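Local coordinates for p800 reaction center core protein (Heliobacterium modesticaldum, PDB 5V8K) that forms the core of a homodimeric photosynthetic reaction center, holding bacteriochlorophyll g pigments and an iron-sulfur cluster for light-driven electron transfer across the membrane, at residues A[62-67]-A[234-238]; A[160-165]-A[225-230]; A[255-261]-A[492-496]. All coordinates share one frame; numbering follows the deposited sequence.

Contact 1 (A[62-67]-A[234-238]); sequences YARLYQ and FMREY. With GBF (Bacteriochlorophyll g), chain J.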
loop_
_atom_site.group_PDB
_atom_site.type_symbol
_atom_site.label_atom_id
_atom_site.label_comp_id
_atom_site.label_asym_id
_atom_site.label_seq_id
_atom_site.Cartn_x
_atom_site.Cartn_y
_atom_site.Cartn_z
ATOM N N TYR A 62 -4.551 -23.041 26.252
ATOM C CA TYR A 62 -5.392 -24.171 26.631
ATOM C C TYR A 62 -4.877 -25.456 26.006
ATOM O O TYR A 62 -4.983 -26.525 26.627
ATOM C CB TYR A 62 -6.857 -23.920 26.239
ATOM C CG TYR A 62 -7.635 -23.280 27.383
ATOM C CD1 TYR A 62 -7.653 -21.903 27.563
ATOM C CD2 TYR A 62 -8.323 -24.079 28.321
ATOM C CE1 TYR A 62 -8.327 -21.332 28.628
ATOM C CE2 TYR A 62 -9.000 -23.526 29.388
ATOM C CZ TYR A 62 -9.014 -22.166 29.532
ATOM O OH TYR A 62 -9.680 -21.630 30.581
ATOM N N ALA A 63 -4.304 -25.378 24.794
ATOM C CA ALA A 63 -3.633 -26.546 24.237
ATOM C C ALA A 63 -2.503 -27.008 25.148
ATOM O O ALA A 63 -2.270 -28.213 25.270
ATOM C CB ALA A 63 -3.084 -26.260 22.825
ATOM N N ARG A 64 -1.825 -26.078 25.829
ATOM C CA ARG A 64 -0.822 -26.482 26.808
ATOM C C ARG A 64 -1.453 -27.210 27.989
ATOM O O ARG A 64 -0.921 -28.231 28.453
ATOM C CB ARG A 64 -0.018 -25.274 27.276
ATOM C CG ARG A 64 0.973 -24.758 26.179
ATOM C CD ARG A 64 2.342 -25.454 26.320
ATOM N NE ARG A 64 3.148 -24.707 27.257
ATOM C CZ ARG A 64 3.853 -25.188 28.276
ATOM N NH1 ARG A 64 4.553 -24.332 28.997
ATOM N NH2 ARG A 64 3.855 -26.473 28.607
ATOM N N LEU A 65 -2.591 -26.709 28.501
ATOM C CA LEU A 65 -3.242 -27.397 29.619
ATOM C C LEU A 65 -3.525 -28.833 29.235
ATOM O O LEU A 65 -3.309 -29.764 30.027
ATOM C CB LEU A 65 -4.555 -26.720 30.010
ATOM C CG LEU A 65 -4.549 -25.326 30.625
ATOM C CD1 LEU A 65 -5.953 -24.964 31.031
ATOM C CD2 LEU A 65 -3.651 -25.296 31.798
ATOM N N TYR A 66 -4.049 -29.011 28.024
ATOM C CA TYR A 66 -4.327 -30.324 27.472
ATOM C C TYR A 66 -3.091 -31.213 27.488
ATOM O O TYR A 66 -3.141 -32.359 27.942
ATOM C CB TYR A 66 -4.859 -30.145 26.058
ATOM C CG TYR A 66 -5.011 -31.426 25.310
ATOM C CD1 TYR A 66 -6.021 -32.316 25.633
ATOM C CD2 TYR A 66 -4.138 -31.752 24.276
ATOM C CE1 TYR A 66 -6.166 -33.512 24.937
ATOM C CE2 TYR A 66 -4.271 -32.932 23.584
ATOM C CZ TYR A 66 -5.284 -33.794 23.920
ATOM O OH TYR A 66 -5.417 -34.962 23.248
ATOM N N GLN A 67 -1.973 -30.700 26.979
ATOM C CA GLN A 67 -0.743 -31.481 26.935
ATOM C C GLN A 67 -0.253 -31.829 28.337
ATOM O O GLN A 67 0.399 -32.855 28.528
ATOM C CB GLN A 67 0.330 -30.701 26.170
ATOM C CG GLN A 67 1.658 -31.460 25.976
ATOM C CD GLN A 67 2.771 -30.565 25.448
ATOM O OE1 GLN A 67 2.814 -29.363 25.722
ATOM N NE2 GLN A 67 3.671 -31.151 24.676
ATOM N N PHE A 234 0.616 -31.722 20.051
ATOM C CA PHE A 234 -0.448 -31.553 21.033
ATOM C C PHE A 234 -1.404 -30.458 20.597
ATOM O O PHE A 234 -2.557 -30.455 21.009
ATOM C CB PHE A 234 0.126 -31.256 22.427
ATOM C CG PHE A 234 0.745 -29.879 22.572
ATOM C CD1 PHE A 234 -0.047 -28.802 22.958
ATOM C CD2 PHE A 234 2.111 -29.666 22.341
ATOM C CE1 PHE A 234 0.465 -27.547 23.106
ATOM C CE2 PHE A 234 2.675 -28.369 22.503
ATOM C CZ PHE A 234 1.850 -27.305 22.874
ATOM N N MET A 235 -0.955 -29.554 19.736
ATOM C CA MET A 235 -1.828 -28.497 19.231
ATOM C C MET A 235 -2.779 -29.009 18.160
ATOM O O MET A 235 -3.897 -28.494 18.049
ATOM C CB MET A 235 -0.995 -27.339 18.687
ATOM C CG MET A 235 -0.521 -26.361 19.745
ATOM S SD MET A 235 0.563 -25.099 19.017
ATOM C CE MET A 235 2.179 -25.884 19.082
ATOM N N ARG A 236 -2.385 -30.028 17.392
ATOM C CA ARG A 236 -3.335 -30.690 16.491
ATOM C C ARG A 236 -4.386 -31.452 17.292
ATOM O O ARG A 236 -5.585 -31.353 17.019
ATOM C CB ARG A 236 -2.626 -31.668 15.540
ATOM C CG ARG A 236 -1.749 -31.069 14.448
ATOM C CD ARG A 236 -1.205 -32.184 13.504
ATOM N NE ARG A 236 -0.259 -33.062 14.195
ATOM C CZ ARG A 236 -0.519 -34.303 14.604
ATOM N NH1 ARG A 236 -1.695 -34.856 14.365
ATOM N NH2 ARG A 236 0.410 -34.999 15.253
ATOM N N GLU A 237 -3.939 -32.242 18.269
ATOM C CA GLU A 237 -4.846 -33.100 19.029
ATOM C C GLU A 237 -5.826 -32.284 19.848
ATOM O O GLU A 237 -7.017 -32.584 19.876
ATOM C CB GLU A 237 -4.039 -34.011 19.946
ATOM C CG GLU A 237 -3.122 -34.968 19.211
ATOM C CD GLU A 237 -3.761 -36.278 18.942
ATOM O OE1 GLU A 237 -4.066 -36.510 17.750
ATOM O OE2 GLU A 237 -3.955 -37.059 19.913
ATOM N N TYR A 238 -5.343 -31.248 20.534
ATOM C CA TYR A 238 -6.249 -30.431 21.323
ATOM C C TYR A 238 -7.412 -29.913 20.478
ATOM O O TYR A 238 -8.578 -29.980 20.890
ATOM C CB TYR A 238 -5.494 -29.276 21.995
ATOM C CG TYR A 238 -6.422 -28.234 22.512
ATOM C CD1 TYR A 238 -7.178 -28.463 23.644
ATOM C CD2 TYR A 238 -6.602 -27.056 21.828
ATOM C CE1 TYR A 238 -8.088 -27.512 24.107
ATOM C CE2 TYR A 238 -7.492 -26.104 22.270
ATOM C CZ TYR A 238 -8.223 -26.326 23.418
ATOM O OH TYR A 238 -9.130 -25.390 23.863
HETATM MG MG GBF J . 4.151 -21.444 35.383
HETATM C CHA GBF J . 2.891 -22.581 32.314
HETATM C CHB GBF J . 3.435 -24.406 36.724
HETATM C CHC GBF J . 5.842 -20.301 38.139
HETATM C CHD GBF J . 5.346 -18.564 33.594
HETATM N NA GBF J . 3.199 -23.048 34.737
HETATM C C1A GBF J . 2.731 -23.433 33.543
HETATM C C2A GBF J . 2.346 -24.875 33.368
HETATM C C3A GBF J . 2.167 -25.246 34.832
HETATM C C4A GBF J . 2.996 -24.162 35.471
HETATM C CMA GBF J . 0.708 -25.181 35.331
HETATM C CAA GBF J . 3.297 -25.841 32.651
HETATM C CBA GBF J . 4.712 -25.796 33.192
HETATM C CGA GBF J . 5.481 -24.596 32.721
HETATM O O1A GBF J . 5.550 -24.293 31.537
HETATM O O2A GBF J . 6.507 -24.124 33.607
HETATM N NB GBF J . 4.650 -22.298 37.165
HETATM C C1B GBF J . 4.217 -23.499 37.589
HETATM C C2B GBF J . 4.743 -23.755 38.843
HETATM C C3B GBF J . 5.404 -22.604 39.240
HETATM C C4B GBF J . 5.264 -21.673 38.176
HETATM C CMB GBF J . 4.608 -25.034 39.631
HETATM C CAB GBF J . 6.081 -22.551 40.558
HETATM C CBB GBF J . 6.635 -21.539 41.168
HETATM N NC GBF J . 5.342 -19.819 35.754
HETATM C C1C GBF J . 5.878 -19.477 36.922
HETATM C C2C GBF J . 6.604 -18.214 37.212
HETATM C C3C GBF J . 6.398 -17.831 35.808
HETATM C C4C GBF J . 5.696 -18.744 35.018
HETATM C CMC GBF J . 5.815 -17.374 38.215
HETATM C CAC GBF J . 6.882 -16.542 35.236
HETATM C CBC GBF J . 7.666 -15.518 36.038
HETATM N ND GBF J . 4.187 -20.678 33.519
HETATM C C1D GBF J . 4.612 -19.608 32.857
HETATM C C2D GBF J . 4.344 -19.427 31.275
HETATM C C3D GBF J . 3.687 -20.659 31.269
HETATM C C4D GBF J . 3.579 -21.373 32.492
HETATM C CMD GBF J . 4.676 -18.408 30.235
HETATM C CAD GBF J . 2.988 -21.477 30.248
HETATM O OBD GBF J . 2.808 -21.367 28.999
HETATM C CBD GBF J . 2.374 -22.679 30.925
HETATM C CGD GBF J . 0.891 -22.717 30.772
HETATM O O1D GBF J . 0.113 -21.805 30.994
HETATM O O2D GBF J . 0.298 -23.919 30.313
HETATM C CED GBF J . -1.097 -23.742 30.092
HETATM C C1 GBF J . 7.058 -22.838 33.405
HETATM C C2 GBF J . 7.555 -22.265 34.718
HETATM C C3 GBF J . 8.647 -22.739 35.314
HETATM C C4 GBF J . 9.374 -23.858 34.656
HETATM C C5 GBF J . 9.112 -22.167 36.638
HETATM C C6 GBF J . 9.236 -23.258 37.701
HETATM C C7 GBF J . 9.602 -22.653 39.047
HETATM C C8 GBF J . 10.519 -23.200 39.869
HETATM C C9 GBF J . 10.852 -22.552 41.196
HETATM C C10 GBF J . 11.261 -24.449 39.502
HETATM O O HOH W 1 -3.032 -36.305 22.538
#
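A63 of the 62-67 segment sits over one face of the Y238 ring, its CA 4.0 Å from the ring centroid in a CH-pi contact. The relation is returned the other way round: CA of Y238 lies 4.1 Å from the centroid of the Y66 ring, again over a face. The two tyrosine rings themselves meet obliquely. CG of Y66 is anti to the backbone N (chi1 172°), which carries the ring across the start of the second helix, its CD2 3.6 Å from CB of Y238. Smaller apolar contacts fill in between, with CB of A63 touching CE1 of F234 at 3.8 Å and CG of M235.

Amide-on-ring stacking makes the second group. The carboxamide of Q67 lies over one face of F234, the planes 23° apart and NE2 3.2 Å from CD2, while NE2 also donates to the carbonyl oxygen of Q229. No direct hydrogen bond joins the segments; a water bridges instead, 2.8 Å from OH of Y66 and donating to OE2 of E237.

The third group is pigment. Bent at chi2 and chi3, R64 passes with CD near CZ of F234 to donate from NH1 to the ester carbonyl oxygen O1A of a bacteriochlorophyll g at 2.7 Å, and its NE and NH2 bind further bacteriochlorophylls.

The helical segments 62-67 and 234-238 cross at 97°, their axes 9.0 Å apart at closest approach. Helix 258-291 packs against M235 and Y238, and helix 77-97 against Y62 and L65.

Contact 2 (A[160-165]-A[225-230]); sequences ITPATM and WQHPQL. With GBF (Bacteriochlorophyll g), chain P.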
loop_
_atom_site.group_PDB
_atom_site.type_symbol
_atom_site.label_atom_id
_atom_site.label_comp_id
_atom_site.label_asym_id
_atom_site.label_seq_id
_atom_site.Cartn_x
_atom_site.Cartn_y
_atom_site.Cartn_z
ATOM N N ILE A 160 12.247 -42.897 20.759
ATOM C CA ILE A 160 11.773 -41.859 21.661
ATOM C C ILE A 160 10.534 -42.356 22.384
ATOM O O ILE A 160 9.555 -42.785 21.758
ATOM C CB ILE A 160 11.489 -40.566 20.893
ATOM C CG1 ILE A 160 12.797 -39.977 20.360
ATOM C CG2 ILE A 160 10.779 -39.563 21.781
ATOM C CD1 ILE A 160 12.590 -38.991 19.215
ATOM N N THR A 161 10.571 -42.330 23.717
ATOM C CA THR A 161 9.480 -42.662 24.582
ATOM C C THR A 161 9.277 -41.502 25.544
ATOM O O THR A 161 10.126 -40.600 25.611
ATOM C CB THR A 161 9.768 -43.947 25.377
ATOM O OG1 THR A 161 10.827 -43.683 26.300
ATOM C CG2 THR A 161 10.209 -45.052 24.451
ATOM N N PRO A 162 8.172 -41.467 26.284
ATOM C CA PRO A 162 8.074 -40.467 27.362
ATOM C C PRO A 162 9.224 -40.554 28.347
ATOM O O PRO A 162 9.726 -39.517 28.797
ATOM C CB PRO A 162 6.720 -40.783 28.010
ATOM C CG PRO A 162 5.923 -41.365 26.924
ATOM C CD PRO A 162 6.900 -42.192 26.113
ATOM N N ALA A 163 9.677 -41.769 28.668
ATOM C CA ALA A 163 10.749 -41.939 29.642
ATOM C C ALA A 163 12.079 -41.366 29.163
ATOM O O ALA A 163 12.835 -40.819 29.972
ATOM C CB ALA A 163 10.916 -43.411 29.972
ATOM N N THR A 164 12.420 -41.521 27.871
ATOM C CA THR A 164 13.688 -40.968 27.391
ATOM C C THR A 164 13.603 -39.466 27.226
ATOM O O THR A 164 14.623 -38.778 27.327
ATOM C CB THR A 164 14.128 -41.585 26.051
ATOM O OG1 THR A 164 13.146 -41.314 25.032
ATOM C CG2 THR A 164 14.327 -43.069 26.192
ATOM N N MET A 165 12.408 -38.945 26.963
ATOM C CA MET A 165 12.253 -37.500 26.892
ATOM C C MET A 165 12.408 -36.883 28.274
ATOM O O MET A 165 12.949 -35.782 28.411
ATOM C CB MET A 165 10.900 -37.145 26.285
ATOM C CG MET A 165 10.668 -35.693 26.134
ATOM S SD MET A 165 11.875 -34.914 25.040
ATOM C CE MET A 165 11.203 -35.430 23.442
ATOM N N TRP A 225 8.782 -31.889 14.319
ATOM C CA TRP A 225 8.585 -32.714 15.521
ATOM C C TRP A 225 7.123 -32.562 15.922
ATOM O O TRP A 225 6.752 -31.685 16.707
ATOM C CB TRP A 225 9.558 -32.311 16.627
ATOM C CG TRP A 225 9.421 -33.068 17.935
ATOM C CD1 TRP A 225 9.350 -32.524 19.186
ATOM C CD2 TRP A 225 9.353 -34.493 18.115
ATOM N NE1 TRP A 225 9.263 -33.517 20.132
ATOM C CE2 TRP A 225 9.266 -34.732 19.502
ATOM C CE3 TRP A 225 9.391 -35.580 17.245
ATOM C CZ2 TRP A 225 9.172 -36.015 20.037
ATOM C CZ3 TRP A 225 9.319 -36.856 17.770
ATOM C CH2 TRP A 225 9.190 -37.066 19.159
ATOM N N GLN A 226 6.283 -33.420 15.345
ATOM C CA GLN A 226 4.833 -33.321 15.484
ATOM C C GLN A 226 4.235 -34.436 16.336
ATOM O O GLN A 226 3.028 -34.678 16.291
ATOM C CB GLN A 226 4.201 -33.281 14.092
ATOM C CG GLN A 226 3.944 -31.838 13.619
ATOM C CD GLN A 226 3.007 -31.084 14.528
ATOM O OE1 GLN A 226 1.921 -31.558 14.848
ATOM N NE2 GLN A 226 3.432 -29.902 14.967
ATOM N N HIS A 227 5.052 -35.083 17.140
ATOM C CA HIS A 227 4.565 -36.108 18.044
ATOM C C HIS A 227 3.416 -35.568 18.908
ATOM O O HIS A 227 3.482 -34.434 19.396
ATOM C CB HIS A 227 5.722 -36.602 18.910
ATOM C CG HIS A 227 5.378 -37.772 19.765
ATOM N ND1 HIS A 227 4.528 -37.673 20.841
ATOM C CD2 HIS A 227 5.802 -39.057 19.732
ATOM C CE1 HIS A 227 4.415 -38.852 21.414
ATOM N NE2 HIS A 227 5.175 -39.710 20.762
ATOM N N PRO A 228 2.342 -36.343 19.098
ATOM C CA PRO A 228 1.113 -35.772 19.691
ATOM C C PRO A 228 1.207 -35.444 21.182
ATOM O O PRO A 228 0.404 -34.636 21.648
ATOM C CB PRO A 228 0.049 -36.849 19.434
ATOM C CG PRO A 228 0.785 -38.099 19.088
ATOM C CD PRO A 228 2.107 -37.642 18.464
ATOM N N GLN A 229 2.151 -36.009 21.934
ATOM C CA GLN A 229 2.316 -35.654 23.331
ATOM C C GLN A 229 3.689 -35.127 23.676
ATOM O O GLN A 229 3.790 -34.241 24.532
ATOM C CB GLN A 229 2.032 -36.868 24.239
ATOM C CG GLN A 229 0.605 -37.377 24.170
ATOM C CD GLN A 229 0.420 -38.527 23.185
ATOM O OE1 GLN A 229 1.322 -39.341 22.959
ATOM N NE2 GLN A 229 -0.767 -38.597 22.597
ATOM N N LEU A 230 4.738 -35.634 23.027
ATOM C CA LEU A 230 6.117 -35.274 23.300
ATOM C C LEU A 230 6.653 -34.234 22.328
ATOM O O LEU A 230 7.832 -33.864 22.413
ATOM C CB LEU A 230 7.001 -36.534 23.258
ATOM C CG LEU A 230 6.554 -37.711 24.148
ATOM C CD1 LEU A 230 7.482 -38.889 23.984
ATOM C CD2 LEU A 230 6.521 -37.277 25.619
HETATM MG MG GBF P . 18.631 -35.406 23.945
HETATM C CHA GBF P . 16.675 -35.061 21.067
HETATM C CHB GBF P . 17.086 -38.202 24.663
HETATM C CHC GBF P . 21.197 -35.852 26.246
HETATM C CHD GBF P . 20.315 -32.427 22.889
HETATM N NA GBF P . 17.185 -36.407 23.073
HETATM C C1A GBF P . 16.410 -36.216 21.995
HETATM C C2A GBF P . 15.942 -37.511 21.419
HETATM C C3A GBF P . 15.606 -38.184 22.752
HETATM C C4A GBF P . 16.685 -37.548 23.562
HETATM C CMA GBF P . 14.248 -37.910 23.408
HETATM C CAA GBF P . 17.107 -38.201 20.720
HETATM C CBA GBF P . 16.693 -39.283 19.742
HETATM C CGA GBF P . 17.968 -39.783 19.095
HETATM O O1A GBF P . 19.049 -39.517 19.602
HETATM O O2A GBF P . 17.916 -40.724 17.983
HETATM N NB GBF P . 19.079 -36.877 25.264
HETATM C C1B GBF P . 18.302 -37.937 25.492
HETATM C C2B GBF P . 18.876 -38.678 26.524
HETATM C C3B GBF P . 20.025 -37.991 26.932
HETATM C C4B GBF P . 20.105 -36.860 26.126
HETATM C CMB GBF P . 18.298 -39.964 27.079
HETATM C CAB GBF P . 21.010 -38.346 27.991
HETATM C CBB GBF P . 21.093 -39.474 28.658
HETATM N NC GBF P . 20.335 -34.368 24.426
HETATM C C1C GBF P . 21.237 -34.669 25.370
HETATM C C2C GBF P . 22.420 -33.854 25.739
HETATM C C3C GBF P . 22.037 -32.921 24.668
HETATM C C4C GBF P . 20.869 -33.221 23.978
HETATM C CMC GBF P . 22.240 -33.287 27.140
HETATM C CAC GBF P . 22.814 -31.691 24.342
HETATM C CBC GBF P . 24.086 -31.311 25.064
HETATM N ND GBF P . 18.601 -34.055 22.460
HETATM C C1D GBF P . 19.199 -32.947 22.089
HETATM C C2D GBF P . 18.794 -32.171 20.733
HETATM C C3D GBF P . 17.813 -33.131 20.498
HETATM C C4D GBF P . 17.681 -34.187 21.443
HETATM C CMD GBF P . 19.266 -30.937 20.055
HETATM C CAD GBF P . 16.917 -33.463 19.368
HETATM O OBD GBF P . 16.427 -32.791 18.408
HETATM C CBD GBF P . 16.189 -34.717 19.706
HETATM C CGD GBF P . 14.698 -34.542 19.768
HETATM O O1D GBF P . 14.147 -33.998 20.698
HETATM O O2D GBF P . 13.823 -35.044 18.750
HETATM C CED GBF P . 12.463 -34.614 18.792
#
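A capping box starts helix 162-186 where the 160-165 segment meets the loop after helix 200-224, and L230 of that loop packs against it. In the box, T164 N donates to OG1 of T161 at 3.1 Å and T161 N donates back to OG1 of T164 in a nearly straight bond (175°). CD1 of L230 presses on the backbone just there, 3.5 Å from the N of P162, with the proline CD and CG2 of I160 beside it.

W225 carries the rest. CD1 of I160 reaches CH2 of its indole at 3.9 Å, and CE of M165, brought round by bends at chi2 and chi3, lies 4.0 Å from CZ2. The indole NE1 donates to the carbonyl oxygen of L230 at 2.7 Å, from above the carbonyl plane, which ties the two ends of the loop segment together. One indole face lies against CB of H227, while the methyl ester carbon CED of a bacteriochlorophyll g rests over the centre of the opposite face, making W225 part of the pigment's pocket.

Beyond the segments, P162 and T164 touch the loop residues T150 and S153, and the 225-230 loop leads on into helix 234-240, the next helix along the chain.

Contact 3 (A[255-261]-A[492-496]); sequences NPGLLVK and HQLSP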
loop_
_atom_site.group_PDB
_atom_site.type_symbol
_atom_site.label_atom_id
_atom_site.label_comp_id
_atom_site.label_asym_id
_atom_site.label_seq_id
_atom_site.Cartn_x
_atom_site.Cartn_y
_atom_site.Cartn_z
ATOM N N ASN A 255 -8.375 -27.974 8.541
ATOM C CA ASN A 255 -7.080 -27.310 8.704
ATOM C C ASN A 255 -6.413 -27.847 9.959
ATOM O O ASN A 255 -6.345 -27.157 10.987
ATOM C CB ASN A 255 -7.245 -25.799 8.766
ATOM C CG ASN A 255 -5.941 -25.074 8.745
ATOM O OD1 ASN A 255 -4.860 -25.662 8.741
ATOM N ND2 ASN A 255 -6.031 -23.773 8.784
ATOM N N PRO A 256 -5.864 -29.074 9.891
ATOM C CA PRO A 256 -5.402 -29.751 11.116
ATOM C C PRO A 256 -4.319 -29.004 11.858
ATOM O O PRO A 256 -4.327 -28.983 13.100
ATOM C CB PRO A 256 -4.883 -31.105 10.601
ATOM C CG PRO A 256 -5.354 -31.223 9.220
ATOM C CD PRO A 256 -5.545 -29.861 8.690
ATOM N N GLY A 257 -3.380 -28.380 11.128
ATOM C CA GLY A 257 -2.303 -27.632 11.746
ATOM C C GLY A 257 -2.655 -26.241 12.217
ATOM O O GLY A 257 -1.744 -25.481 12.556
ATOM N N LEU A 258 -3.949 -25.894 12.270
ATOM C CA LEU A 258 -4.388 -24.535 12.588
ATOM C C LEU A 258 -3.562 -23.899 13.694
ATOM O O LEU A 258 -2.925 -22.861 13.489
ATOM C CB LEU A 258 -5.867 -24.529 12.982
ATOM C CG LEU A 258 -6.492 -23.163 13.298
ATOM C CD1 LEU A 258 -6.714 -22.321 12.054
ATOM C CD2 LEU A 258 -7.796 -23.379 14.054
ATOM N N LEU A 259 -3.587 -24.497 14.894
ATOM C CA LEU A 259 -2.961 -23.850 16.043
ATOM C C LEU A 259 -1.446 -23.933 15.963
ATOM O O LEU A 259 -0.761 -23.006 16.398
ATOM C CB LEU A 259 -3.435 -24.469 17.354
ATOM C CG LEU A 259 -4.941 -24.445 17.611
ATOM C CD1 LEU A 259 -5.235 -25.049 18.961
ATOM C CD2 LEU A 259 -5.456 -22.993 17.542
ATOM N N VAL A 260 -0.921 -25.031 15.413
ATOM C CA VAL A 260 0.520 -25.136 15.237
ATOM C C VAL A 260 1.020 -23.972 14.375
ATOM O O VAL A 260 2.032 -23.334 14.674
ATOM C CB VAL A 260 0.903 -26.483 14.612
ATOM C CG1 VAL A 260 2.425 -26.608 14.551
ATOM C CG2 VAL A 260 0.316 -27.641 15.364
ATOM N N LYS A 261 0.333 -23.705 13.275
ATOM C CA LYS A 261 0.786 -22.640 12.389
ATOM C C LYS A 261 0.614 -21.255 13.002
ATOM O O LYS A 261 1.382 -20.353 12.658
ATOM C CB LYS A 261 0.086 -22.758 11.041
ATOM C CG LYS A 261 0.573 -23.955 10.311
ATOM C CD LYS A 261 -0.101 -24.164 8.987
ATOM C CE LYS A 261 -1.487 -24.618 9.151
ATOM N NZ LYS A 261 -2.172 -24.790 7.857
ATOM N N HIS A 492 3.000 -31.724 5.504
ATOM C CA HIS A 492 1.658 -32.180 5.147
ATOM C C HIS A 492 0.828 -32.534 6.376
ATOM O O HIS A 492 -0.405 -32.566 6.278
ATOM C CB HIS A 492 1.731 -33.350 4.176
ATOM C CG HIS A 492 1.908 -34.678 4.830
ATOM N ND1 HIS A 492 3.151 -35.226 5.070
ATOM C CD2 HIS A 492 1.003 -35.583 5.277
ATOM C CE1 HIS A 492 3.004 -36.399 5.663
ATOM N NE2 HIS A 492 1.711 -36.641 5.793
ATOM N N GLN A 493 1.479 -32.791 7.521
ATOM C CA GLN A 493 0.786 -32.932 8.811
ATOM C C GLN A 493 0.002 -31.677 9.201
ATOM O O GLN A 493 -1.018 -31.769 9.895
ATOM C CB GLN A 493 1.785 -33.220 9.928
ATOM C CG GLN A 493 2.380 -34.578 9.899
ATOM C CD GLN A 493 1.361 -35.629 10.292
ATOM O OE1 GLN A 493 0.926 -35.689 11.449
ATOM N NE2 GLN A 493 0.942 -36.437 9.325
ATOM N N LEU A 494 0.480 -30.505 8.805
ATOM C CA LEU A 494 -0.128 -29.234 9.189
ATOM C C LEU A 494 -0.960 -28.583 8.092
ATOM O O LEU A 494 -1.917 -27.861 8.405
ATOM C CB LEU A 494 0.962 -28.247 9.624
ATOM C CG LEU A 494 2.073 -28.732 10.544
ATOM C CD1 LEU A 494 2.938 -27.522 10.830
ATOM C CD2 LEU A 494 1.499 -29.267 11.824
ATOM N N SER A 495 -0.606 -28.805 6.816
ATOM C CA SER A 495 -1.219 -28.113 5.698
ATOM C C SER A 495 -1.322 -29.054 4.498
ATOM O O SER A 495 -0.328 -29.707 4.153
ATOM C CB SER A 495 -0.410 -26.871 5.294
ATOM O OG SER A 495 -0.205 -25.998 6.382
ATOM N N PRO A 496 -2.478 -29.155 3.858
ATOM C CA PRO A 496 -2.514 -29.716 2.506
ATOM C C PRO A 496 -1.823 -28.787 1.522
ATOM O O PRO A 496 -1.886 -27.558 1.639
ATOM C CB PRO A 496 -4.009 -29.802 2.189
ATOM C CG PRO A 496 -4.697 -29.123 3.259
ATOM C CD PRO A 496 -3.723 -28.457 4.171
#
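The ammonium group of K261 reaches across to the 492-496 loop, where NZ donates to OG of S495 at 2.7 Å and to the carbonyl oxygen of L494 at 3.1 Å. The second of these bonds comes from above the carbonyl plane, 47° out of it. NZ also donates to OD1 of N255 at 3.0 Å and forms a salt bridge with D460, a calcium-binding residue. A single bend at chi3 (-72°) in an otherwise extended chain turns NZ back toward these acceptors. The L494 oxygen takes a weak bond from the backbone N of G257 as well, also 3.1 Å long, so two donors from the helix start converge on one carbonyl. G257 comes within 3.7 Å of L494, CA to CA; a side chain at the glycine would run into CB of L494. On the apolar side, CD1 of L494 lies 3.9 Å from CG1 of V260, the two side chains crossing at about a right angle.

The next shell positions the lysine's partners. N255 is held through ND2 to the carbonyl oxygen of V600, and OG of S495 is bonded to the carbonyl oxygen of I459. With a methionine in place of K261, D460 would probably lose its salt-bridge partner and the oxygens of L494, S495 and N255 a shared donor.

N255 to L258 form a type I beta turn with G257 as N-cap of helix 258-291. This helix start borders the calcium site, whose ion lies about 4 Å from the nearest side-chain atom of N255.

The three contacts lie on the same side of the chain's centre and are joined chiefly through helix 234-240 and the loop before it. Contacts 1 and 2, centres about 14 Å apart, are linked by R236 NE to Q226 OE1 at 2.7 Å, probably a hydrogen bond, and by packing of F234 on P228. Contacts 1 and 3, also about 14 Å apart between centres, meet where M235 CB packs 3.6 Å from V260 CG2. Contacts 2 and 3 have centres about 19 Å apart, yet Q226 touches both V260 and L494. Contacts 1 and 2 help line bacteriochlorophyll pockets, whereas contact 3 adjoins the calcium site.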